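Local coordinates for protein CD8 alpha antigen (Sus scrofa, PDB 5EDX) that probably acts as a T-cell co-receptor, pairing with a second copy of itself through V-set immunoglobulin domains and engaging MHC class I molecules, at residues T17-C22 / S69-N74; W35-P40 / K45-M50; L79-F84 / G90-S95; C94-L97 / L102-S105. All coordinates share one frame; numbering follows the deposited sequence.

Interaction 1: residues T17-C22 / S69-N74; sequences TVKLRC and SGYKAN
K19 reaches over the surface of the sheet to Y71, and this single bridge makes up the whole touch between T17-C22 and S69-N74. The two backbones stay well apart, 9.1 Å between the CA atoms of K19 and G70, because strand 76-81 runs between them. With CG anti to the backbone N (chi1 180°) and every later torsion extended, the lysine spans the gap at nearly full length. Its NZ donates to OH of Y71 at 2.8 Å, approaching at the edge of the ring and in its plane, while CE of K19 lies 3.4 Å from the same OH. The two side chains cross at about a right angle, Y71 having swung CG between its backbone N and carbonyl carbon (chi1 70°). Y78 of the intervening strand joins them: its ring stacks with that of Y71 and makes a cation-pi contact with K19. Further along, L20 turns to the other side of the sheet and packs on W35, and C22 bonds to C94 in the disulfide between the two sheets. The neighbour-but-one relation of 17-22 and 69-74 across 76-81 is that of strands B and D about strand E in a V-set immunoglobulin sandwich.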
# COMPACT_ATOMS: atom_id res chain seq x y z
N THR A 17 16.89 -9.19 17.01
CA THR A 17 16.84 -7.89 16.36
C THR A 17 16.95 -8.09 14.85
O THR A 17 17.89 -8.73 14.37
CB THR A 17 17.99 -7.00 16.85
OG1 THR A 17 17.91 -6.87 18.27
CG2 THR A 17 17.93 -5.61 16.20
N VAL A 18 15.98 -7.56 14.11
CA VAL A 18 15.96 -7.65 12.65
C VAL A 18 16.08 -6.25 12.05
O VAL A 18 15.37 -5.34 12.46
CB VAL A 18 14.66 -8.32 12.15
CG1 VAL A 18 14.59 -8.32 10.64
CG2 VAL A 18 14.55 -9.73 12.69
N LYS A 19 16.99 -6.09 11.09
CA LYS A 19 17.18 -4.79 10.45
C LYS A 19 16.94 -4.90 8.95
O LYS A 19 17.60 -5.69 8.27
CB LYS A 19 18.58 -4.24 10.75
CG LYS A 19 18.87 -2.88 10.11
CD LYS A 19 20.09 -2.26 10.77
CE LYS A 19 20.35 -0.86 10.27
NZ LYS A 19 21.43 -0.20 11.06
N LEU A 20 16.00 -4.11 8.44
CA LEU A 20 15.64 -4.12 7.03
C LEU A 20 16.08 -2.83 6.36
O LEU A 20 16.13 -1.79 7.00
CB LEU A 20 14.13 -4.26 6.88
CG LEU A 20 13.46 -5.41 7.63
CD1 LEU A 20 11.94 -5.36 7.40
CD2 LEU A 20 14.04 -6.76 7.20
N ARG A 21 16.39 -2.90 5.06
CA ARG A 21 16.85 -1.72 4.33
C ARG A 21 16.13 -1.57 2.99
O ARG A 21 15.95 -2.54 2.26
CB ARG A 21 18.36 -1.81 4.09
CG ARG A 21 18.97 -0.55 3.48
CD ARG A 21 20.43 -0.77 3.12
NE ARG A 21 20.57 -1.74 2.04
CZ ARG A 21 21.02 -2.98 2.20
NH1 ARG A 21 21.09 -3.80 1.15
NH2 ARG A 21 21.41 -3.41 3.40
N CYS A 22 15.70 -0.35 2.69
CA CYS A 22 15.32 -0.01 1.32
C CYS A 22 16.07 1.24 0.89
O CYS A 22 16.05 2.25 1.58
CB CYS A 22 13.80 0.14 1.14
SG CYS A 22 12.99 1.56 1.93
N SER A 69 11.44 0.76 15.17
CA SER A 69 11.90 2.11 14.86
C SER A 69 12.51 2.13 13.46
O SER A 69 12.64 1.09 12.82
CB SER A 69 12.90 2.60 15.90
OG SER A 69 14.13 1.90 15.80
N GLY A 70 12.88 3.32 12.99
CA GLY A 70 13.51 3.41 11.69
C GLY A 70 14.24 4.71 11.52
O GLY A 70 14.08 5.63 12.33
N TYR A 71 15.06 4.80 10.48
CA TYR A 71 15.83 6.02 10.24
C TYR A 71 16.28 6.14 8.80
O TYR A 71 16.27 5.17 8.04
CB TYR A 71 17.04 6.08 11.19
CG TYR A 71 18.15 5.08 10.92
CD1 TYR A 71 19.19 5.39 10.05
CD2 TYR A 71 18.17 3.84 11.54
CE1 TYR A 71 20.21 4.50 9.80
CE2 TYR A 71 19.20 2.93 11.30
CZ TYR A 71 20.22 3.27 10.43
OH TYR A 71 21.25 2.40 10.18
N LYS A 72 16.67 7.35 8.43
CA LYS A 72 17.23 7.63 7.12
C LYS A 72 18.70 7.97 7.26
O LYS A 72 19.08 8.74 8.15
CB LYS A 72 16.48 8.81 6.49
CG LYS A 72 17.03 9.29 5.14
CD LYS A 72 16.30 10.56 4.69
CE LYS A 72 16.67 10.95 3.25
NZ LYS A 72 18.09 11.39 3.16
N ALA A 73 19.53 7.40 6.39
CA ALA A 73 20.93 7.79 6.29
C ALA A 73 21.27 7.86 4.80
O ALA A 73 21.22 6.85 4.10
CB ALA A 73 21.82 6.79 7.00
N ASN A 74 21.59 9.05 4.32
CA ASN A 74 21.78 9.25 2.89
C ASN A 74 20.53 8.78 2.15
O ASN A 74 19.42 9.19 2.50
CB ASN A 74 23.02 8.50 2.40
CG ASN A 74 24.29 8.99 3.08
OD1 ASN A 74 24.58 10.18 3.08
ND2 ASN A 74 25.05 8.07 3.66

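Interaction 2: residues W35-P40 / K45-M50; sequences WLYQKP and KPIFLM
A classic beta bulge breaks the pairing at W35, faced by both L49 and M50. O of W35 accepts from N of L49, while N of W35 donates to O of M50, each at 2.9 Å, and the extra residue is absorbed by the helix-like backbone turn of L49 (psi -53°). Beyond it the register is regular, L36 opposite F48 and Y37 opposite I47, the last pair joined by two bonds, that from N of I47 to O of Y37 2.8 Å long and in the carbonyl plane. These are strands C and C' of the V-set fold, joined in a hairpin. On the face of W35, Y37 and M50, the methionine runs alongside the indole, its CG 4.1 Å from CD1 of W35 at the ring edge; its SD makes an oblique Met-aromatic contact, 5.4 Å from the centroid of the five-membered ring. Y37, CG anti to its N (chi1 165°), lies beside I47, whose CD1 meets the ring edge at CD2 of Y37, 3.7 Å away. A water bridges N of K39 and O of K45. NE2 of Q38 hydrogen-bonds to OE1 of Q38 of the second subunit, and NZ of K45 to OD1 of N106 and O of F104 of that subunit.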
# COMPACT_ATOMS: atom_id res chain seq x y z
N TRP A 35 7.55 3.38 5.63
CA TRP A 35 7.54 1.94 5.89
C TRP A 35 6.11 1.47 6.11
O TRP A 35 5.38 2.05 6.91
CB TRP A 35 8.40 1.61 7.12
CG TRP A 35 9.87 1.58 6.84
CD1 TRP A 35 10.79 2.54 7.15
CD2 TRP A 35 10.59 0.53 6.18
NE1 TRP A 35 12.04 2.15 6.73
CE2 TRP A 35 11.94 0.92 6.14
CE3 TRP A 35 10.22 -0.70 5.63
CZ2 TRP A 35 12.93 0.12 5.57
CZ3 TRP A 35 11.20 -1.49 5.07
CH2 TRP A 35 12.54 -1.08 5.04
N LEU A 36 5.73 0.41 5.40
CA LEU A 36 4.41 -0.20 5.50
C LEU A 36 4.56 -1.66 5.90
O LEU A 36 5.61 -2.26 5.72
CB LEU A 36 3.67 -0.10 4.17
CG LEU A 36 3.55 1.30 3.56
CD1 LEU A 36 2.85 1.21 2.20
CD2 LEU A 36 2.79 2.22 4.51
N TYR A 37 3.49 -2.22 6.43
CA TYR A 37 3.48 -3.61 6.87
C TYR A 37 2.18 -4.27 6.44
O TYR A 37 1.13 -3.64 6.45
CB TYR A 37 3.62 -3.65 8.39
CG TYR A 37 3.27 -4.97 9.05
CD1 TYR A 37 4.16 -6.04 9.03
CD2 TYR A 37 2.07 -5.13 9.72
CE1 TYR A 37 3.84 -7.26 9.66
CE2 TYR A 37 1.74 -6.32 10.34
CZ TYR A 37 2.63 -7.38 10.31
OH TYR A 37 2.28 -8.56 10.93
N GLN A 38 2.26 -5.53 6.03
CA GLN A 38 1.03 -6.29 5.81
C GLN A 38 1.08 -7.60 6.59
O GLN A 38 2.11 -8.27 6.61
CB GLN A 38 0.78 -6.56 4.33
CG GLN A 38 -0.61 -7.17 4.08
CD GLN A 38 -0.86 -7.52 2.63
OE1 GLN A 38 0.00 -8.06 1.95
NE2 GLN A 38 -2.07 -7.23 2.15
N LYS A 39 -0.03 -7.94 7.23
CA LYS A 39 -0.11 -9.15 8.04
C LYS A 39 -0.09 -10.41 7.20
O LYS A 39 -0.46 -10.40 6.03
CB LYS A 39 -1.40 -9.13 8.87
CG LYS A 39 -1.42 -8.06 9.95
CD LYS A 39 -2.77 -7.99 10.66
CE LYS A 39 -3.82 -7.35 9.76
NZ LYS A 39 -5.08 -7.05 10.49
N PRO A 40 0.36 -11.53 7.80
CA PRO A 40 0.27 -12.85 7.17
C PRO A 40 -1.18 -13.30 7.22
O PRO A 40 -2.00 -12.60 7.81
CB PRO A 40 1.10 -13.75 8.10
CG PRO A 40 1.69 -12.86 9.15
CD PRO A 40 0.89 -11.60 9.17
N LYS A 45 -5.69 -4.81 4.58
CA LYS A 45 -5.05 -3.54 4.24
C LYS A 45 -3.71 -3.35 4.95
O LYS A 45 -3.54 -3.75 6.10
CB LYS A 45 -5.98 -2.36 4.51
CG LYS A 45 -6.34 -2.12 5.96
CD LYS A 45 -7.45 -1.08 5.99
CE LYS A 45 -7.84 -0.63 7.37
NZ LYS A 45 -8.91 0.39 7.22
N PRO A 46 -2.75 -2.74 4.24
CA PRO A 46 -1.44 -2.40 4.80
C PRO A 46 -1.58 -1.47 5.99
O PRO A 46 -2.57 -0.73 6.13
CB PRO A 46 -0.76 -1.64 3.65
CG PRO A 46 -1.48 -2.04 2.43
CD PRO A 46 -2.90 -2.29 2.85
N ILE A 47 -0.56 -1.50 6.84
CA ILE A 47 -0.50 -0.69 8.04
C ILE A 47 0.67 0.29 7.90
O ILE A 47 1.79 -0.12 7.61
CB ILE A 47 -0.29 -1.60 9.26
CG1 ILE A 47 -1.50 -2.54 9.41
CG2 ILE A 47 -0.09 -0.78 10.53
CD1 ILE A 47 -1.29 -3.66 10.40
N PHE A 48 0.39 1.58 8.08
CA PHE A 48 1.43 2.60 8.04
C PHE A 48 2.28 2.52 9.31
O PHE A 48 1.74 2.51 10.41
CB PHE A 48 0.79 3.99 7.91
CG PHE A 48 1.76 5.14 8.05
CD1 PHE A 48 2.55 5.55 6.97
CD2 PHE A 48 1.86 5.84 9.24
CE1 PHE A 48 3.43 6.62 7.10
CE2 PHE A 48 2.75 6.91 9.37
CZ PHE A 48 3.53 7.29 8.30
N LEU A 49 3.59 2.44 9.16
CA LEU A 49 4.48 2.43 10.32
C LEU A 49 5.13 3.79 10.57
O LEU A 49 5.04 4.33 11.68
CB LEU A 49 5.55 1.35 10.19
CG LEU A 49 5.06 -0.08 9.99
CD1 LEU A 49 6.25 -1.00 9.79
CD2 LEU A 49 4.21 -0.52 11.19
N MET A 50 5.77 4.35 9.56
CA MET A 50 6.40 5.67 9.70
C MET A 50 6.78 6.29 8.38
O MET A 50 6.92 5.60 7.36
CB MET A 50 7.65 5.57 10.57
CG MET A 50 8.76 4.77 9.93
SD MET A 50 10.09 4.35 11.08
CE MET A 50 9.28 3.17 12.16
O HOH W 1 -2.29 -6.04 7.16
O HOH W 2 -5.03 -4.45 8.31

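Interaction 3: residues L79-F84 / G90-S95; sequences LILHRF and GYYFCS
L79 and Y92 are the closest approach of the two backbones, their CA atoms 8.9 Å apart, a separation bridged by side chains alone because the two strands belong to the two opposed sheets. L79, L81 and Y92 all send their CB toward the other segment. Both leucines approach the Y92 ring from the same side: L79 crosses it at about a right angle and presses CD2 to within 3.4 Å of CD2 of Y92, a tight approach that is oblique to the ring. L81 points back against Y92, the two side chains coming from opposite directions, and sets both methyls on the same side of the hydroxyl, CD1 and CD2 of L81 each 3.9 Å from OH of Y92. The buried hydroxyl is satisfied by the backbone, bonding to O of D88 four residues earlier. This is the tyrosine corner of immunoglobulin domains, carried by the D-x-G-x-Y-x-C signature that runs from D88 to C94. G90 adopts phi 150°, a conformation readily open only to glycine, where the chain enters strand 90-98 from the turn. The Y92 ring also meets that of Y37 with planes inclined at about 45°. I68 of strand 68-73 packs against both leucines from within their own sheet.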
# COMPACT_ATOMS: atom_id res chain seq x y z
N LEU A 79 14.46 -0.07 8.80
CA LEU A 79 13.46 -0.40 9.81
C LEU A 79 14.11 -1.42 10.73
O LEU A 79 14.73 -2.38 10.27
CB LEU A 79 12.23 -1.02 9.16
CG LEU A 79 11.03 -1.21 10.10
CD1 LEU A 79 10.38 0.12 10.40
CD2 LEU A 79 10.02 -2.17 9.49
N ILE A 80 13.96 -1.22 12.04
CA ILE A 80 14.54 -2.15 12.99
C ILE A 80 13.45 -2.75 13.85
O ILE A 80 12.71 -2.04 14.51
CB ILE A 80 15.57 -1.46 13.89
CG1 ILE A 80 16.76 -0.95 13.07
CG2 ILE A 80 16.06 -2.43 14.97
CD1 ILE A 80 16.57 0.43 12.51
N LEU A 81 13.34 -4.08 13.81
CA LEU A 81 12.46 -4.79 14.72
C LEU A 81 13.36 -5.22 15.88
O LEU A 81 14.14 -6.15 15.76
CB LEU A 81 11.85 -6.01 14.03
CG LEU A 81 11.24 -5.77 12.64
CD1 LEU A 81 10.77 -7.09 12.03
CD2 LEU A 81 10.10 -4.76 12.69
N HIS A 82 13.26 -4.49 16.99
CA HIS A 82 14.25 -4.60 18.06
C HIS A 82 14.23 -5.89 18.86
O HIS A 82 15.28 -6.36 19.31
CB HIS A 82 14.11 -3.41 19.02
CG HIS A 82 14.65 -2.13 18.46
ND1 HIS A 82 13.85 -1.18 17.87
CD2 HIS A 82 15.92 -1.66 18.39
CE1 HIS A 82 14.60 -0.17 17.46
NE2 HIS A 82 15.86 -0.44 17.76
N ARG A 83 13.04 -6.44 19.05
CA ARG A 83 12.86 -7.59 19.93
C ARG A 83 11.72 -8.39 19.34
O ARG A 83 10.57 -8.31 19.79
CB ARG A 83 12.51 -7.10 21.34
CG ARG A 83 13.11 -7.92 22.47
CD ARG A 83 12.95 -7.19 23.81
NE ARG A 83 14.17 -6.50 24.22
CZ ARG A 83 14.25 -5.68 25.27
NH1 ARG A 83 13.18 -5.44 26.01
NH2 ARG A 83 15.40 -5.10 25.57
N PHE A 84 12.04 -9.17 18.31
CA PHE A 84 11.05 -9.74 17.40
C PHE A 84 9.91 -10.45 18.12
O PHE A 84 10.13 -11.38 18.90
CB PHE A 84 11.75 -10.67 16.39
CG PHE A 84 10.87 -11.11 15.26
CD1 PHE A 84 10.47 -10.21 14.28
CD2 PHE A 84 10.46 -12.43 15.15
CE1 PHE A 84 9.67 -10.61 13.23
CE2 PHE A 84 9.65 -12.84 14.10
CZ PHE A 84 9.26 -11.93 13.14
N GLY A 90 5.44 -11.11 9.13
CA GLY A 90 4.67 -10.57 8.03
C GLY A 90 5.53 -9.94 6.96
O GLY A 90 6.70 -10.30 6.79
N TYR A 91 4.95 -8.98 6.24
CA TYR A 91 5.58 -8.40 5.07
C TYR A 91 5.85 -6.92 5.28
O TYR A 91 4.94 -6.16 5.62
CB TYR A 91 4.66 -8.58 3.86
CG TYR A 91 4.24 -10.01 3.69
CD1 TYR A 91 5.12 -10.95 3.19
CD2 TYR A 91 2.96 -10.43 4.05
CE1 TYR A 91 4.75 -12.27 3.04
CE2 TYR A 91 2.58 -11.76 3.90
CZ TYR A 91 3.48 -12.67 3.39
OH TYR A 91 3.13 -14.00 3.24
N TYR A 92 7.10 -6.52 5.11
CA TYR A 92 7.47 -5.12 5.28
C TYR A 92 7.92 -4.56 3.94
O TYR A 92 8.56 -5.25 3.15
CB TYR A 92 8.60 -5.01 6.32
CG TYR A 92 8.16 -5.44 7.70
CD1 TYR A 92 8.13 -6.79 8.06
CD2 TYR A 92 7.75 -4.50 8.64
CE1 TYR A 92 7.72 -7.19 9.33
CE2 TYR A 92 7.34 -4.89 9.91
CZ TYR A 92 7.33 -6.23 10.25
OH TYR A 92 6.92 -6.61 11.51
N PHE A 93 7.56 -3.30 3.68
CA PHE A 93 7.90 -2.71 2.39
C PHE A 93 7.84 -1.20 2.44
O PHE A 93 7.24 -0.62 3.35
CB PHE A 93 7.02 -3.28 1.26
CG PHE A 93 5.53 -3.10 1.45
CD1 PHE A 93 4.84 -3.80 2.44
CD2 PHE A 93 4.81 -2.26 0.61
CE1 PHE A 93 3.47 -3.64 2.60
CE2 PHE A 93 3.43 -2.09 0.76
CZ PHE A 93 2.76 -2.79 1.75
N CYS A 94 8.48 -0.56 1.47
CA CYS A 94 8.61 0.89 1.45
C CYS A 94 7.71 1.48 0.38
O CYS A 94 7.42 0.82 -0.61
CB CYS A 94 10.05 1.29 1.17
SG CYS A 94 11.19 0.76 2.47
N SER A 95 7.28 2.69 0.59
CA SER A 95 6.44 3.39 -0.37
C SER A 95 6.92 4.83 -0.60
O SER A 95 7.24 5.50 0.31
CB SER A 95 5.04 3.43 0.17
OG SER A 95 4.15 3.73 -0.79

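Interaction 4: residues C94-L97 / L102-S105; sequences CSFL and LYFS
L102 packs its CD2 methyl against the opposite strand, 3.8 Å from OG of S95 and also beside CB of L97, its non-hydrogen-bonded partner. Y103 carries most of the pairing. Its N donates to O of F96 at 2.8 Å, and its O accepts from N of F96 at 3.0 Å. A second, longer donor, OG of S95 at 3.3 Å, reaches the same O of Y103 from the opposite face, 35° out of the carbonyl plane, so that one carbonyl grips both a backbone N-H and a buried serine hydroxyl. The Y103 ring turns its edge to the backbone, with O of F96 in the ring plane and 3.5 Å from CD2 of Y103; the F96 ring packs beside it on the same face of the sheet. F104 lies on the other face with S95, its CE1 3.4 Å from OG of S95. At S105 the ladder changes character: N of S105 still donates to O of C94 at 2.9 Å, but the return bond is taken by the side chain. OG of S105, placed between its own N and carbonyl carbon (chi1 77°), accepts from N of C94 at 2.9 Å in an almost straight bond (173° at the hydrogen), standing in for a backbone carbonyl. L97 packs on L97 of the second subunit and L102 on S95 of the second subunit, which puts the face of S95, L97, L102 and F104 in the dimer interface. Antiparallel pairing of this kind, with a short turn at its end, is the F-G hairpin of a V-set domain, whose tip corresponds to the CDR3-like loop.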
# COMPACT_ATOMS: atom_id res chain seq x y z
N CYS A 94 8.48 -0.56 1.47
CA CYS A 94 8.61 0.89 1.45
C CYS A 94 7.71 1.48 0.38
O CYS A 94 7.42 0.82 -0.61
CB CYS A 94 10.05 1.29 1.17
SG CYS A 94 11.19 0.76 2.47
N SER A 95 7.28 2.69 0.59
CA SER A 95 6.44 3.39 -0.37
C SER A 95 6.92 4.83 -0.60
O SER A 95 7.24 5.50 0.31
CB SER A 95 5.04 3.43 0.17
OG SER A 95 4.15 3.73 -0.79
N PHE A 96 7.00 5.22 -1.86
CA PHE A 96 7.64 6.47 -2.31
C PHE A 96 6.68 7.12 -3.31
O PHE A 96 6.07 6.45 -4.11
CB PHE A 96 9.05 6.22 -2.91
CG PHE A 96 9.66 7.38 -3.59
CD1 PHE A 96 10.25 8.40 -2.85
CD2 PHE A 96 9.64 7.48 -4.95
CE1 PHE A 96 10.81 9.49 -3.48
CE2 PHE A 96 10.18 8.56 -5.58
CZ PHE A 96 10.76 9.58 -4.85
N LEU A 97 6.49 8.42 -3.15
CA LEU A 97 5.55 9.11 -4.03
C LEU A 97 6.29 10.08 -4.94
O LEU A 97 7.13 10.86 -4.50
CB LEU A 97 4.49 9.84 -3.22
CG LEU A 97 3.61 10.85 -3.94
CD1 LEU A 97 2.62 10.17 -4.87
CD2 LEU A 97 2.89 11.73 -2.93
N LEU A 102 2.11 6.33 -6.64
CA LEU A 102 2.64 5.63 -5.48
C LEU A 102 3.49 4.45 -5.93
O LEU A 102 3.03 3.61 -6.71
CB LEU A 102 1.50 5.11 -4.59
CG LEU A 102 1.02 5.98 -3.43
CD1 LEU A 102 -0.02 5.23 -2.62
CD2 LEU A 102 2.19 6.40 -2.55
N TYR A 103 4.74 4.41 -5.46
CA TYR A 103 5.65 3.32 -5.78
C TYR A 103 5.88 2.45 -4.55
O TYR A 103 5.92 2.94 -3.43
CB TYR A 103 7.01 3.88 -6.21
CG TYR A 103 6.96 4.64 -7.52
CD1 TYR A 103 7.24 4.00 -8.72
CD2 TYR A 103 6.64 5.99 -7.55
CE1 TYR A 103 7.20 4.69 -9.92
CE2 TYR A 103 6.59 6.68 -8.75
CZ TYR A 103 6.88 6.03 -9.92
OH TYR A 103 6.83 6.71 -11.12
N PHE A 104 6.05 1.15 -4.77
CA PHE A 104 6.26 0.22 -3.66
C PHE A 104 7.50 -0.62 -3.88
O PHE A 104 7.73 -1.10 -4.99
CB PHE A 104 5.06 -0.71 -3.49
CG PHE A 104 3.76 0.02 -3.31
CD1 PHE A 104 3.38 0.48 -2.06
CD2 PHE A 104 2.91 0.24 -4.38
CE1 PHE A 104 2.18 1.15 -1.88
CE2 PHE A 104 1.71 0.91 -4.21
CZ PHE A 104 1.35 1.37 -2.96
N SER A 105 8.29 -0.84 -2.83
CA SER A 105 9.39 -1.79 -2.90
C SER A 105 8.83 -3.20 -2.86
O SER A 105 7.69 -3.40 -2.44
CB SER A 105 10.35 -1.62 -1.72
OG SER A 105 9.81 -2.20 -0.54

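How the interactions relate
The four contacts lie within one V-set domain and sample both sheets of its sandwich. Interaction 1 belongs to the sheet of strands 18-24, 76-81 and 68-73; interactions 2 and 4 are hairpins of the other sheet, their centres 12 Å apart, where strand 33-38 pairs with 90-98 and 47-52 lies one place further out. Interaction 3 spans the sheets, its centre 8 Å from that of interaction 1 and 9 Å from that of interaction 2, and it shares C94 and S95 with interaction 4. Along the chain, interaction 2 is nested inside the loop closed by interaction 1, followed by 3 and then 4. The C22-C94 disulfide ties interaction 1 to interactions 3 and 4, while interactions 2, 3 and 4 reach the second subunit and interaction 1 does not.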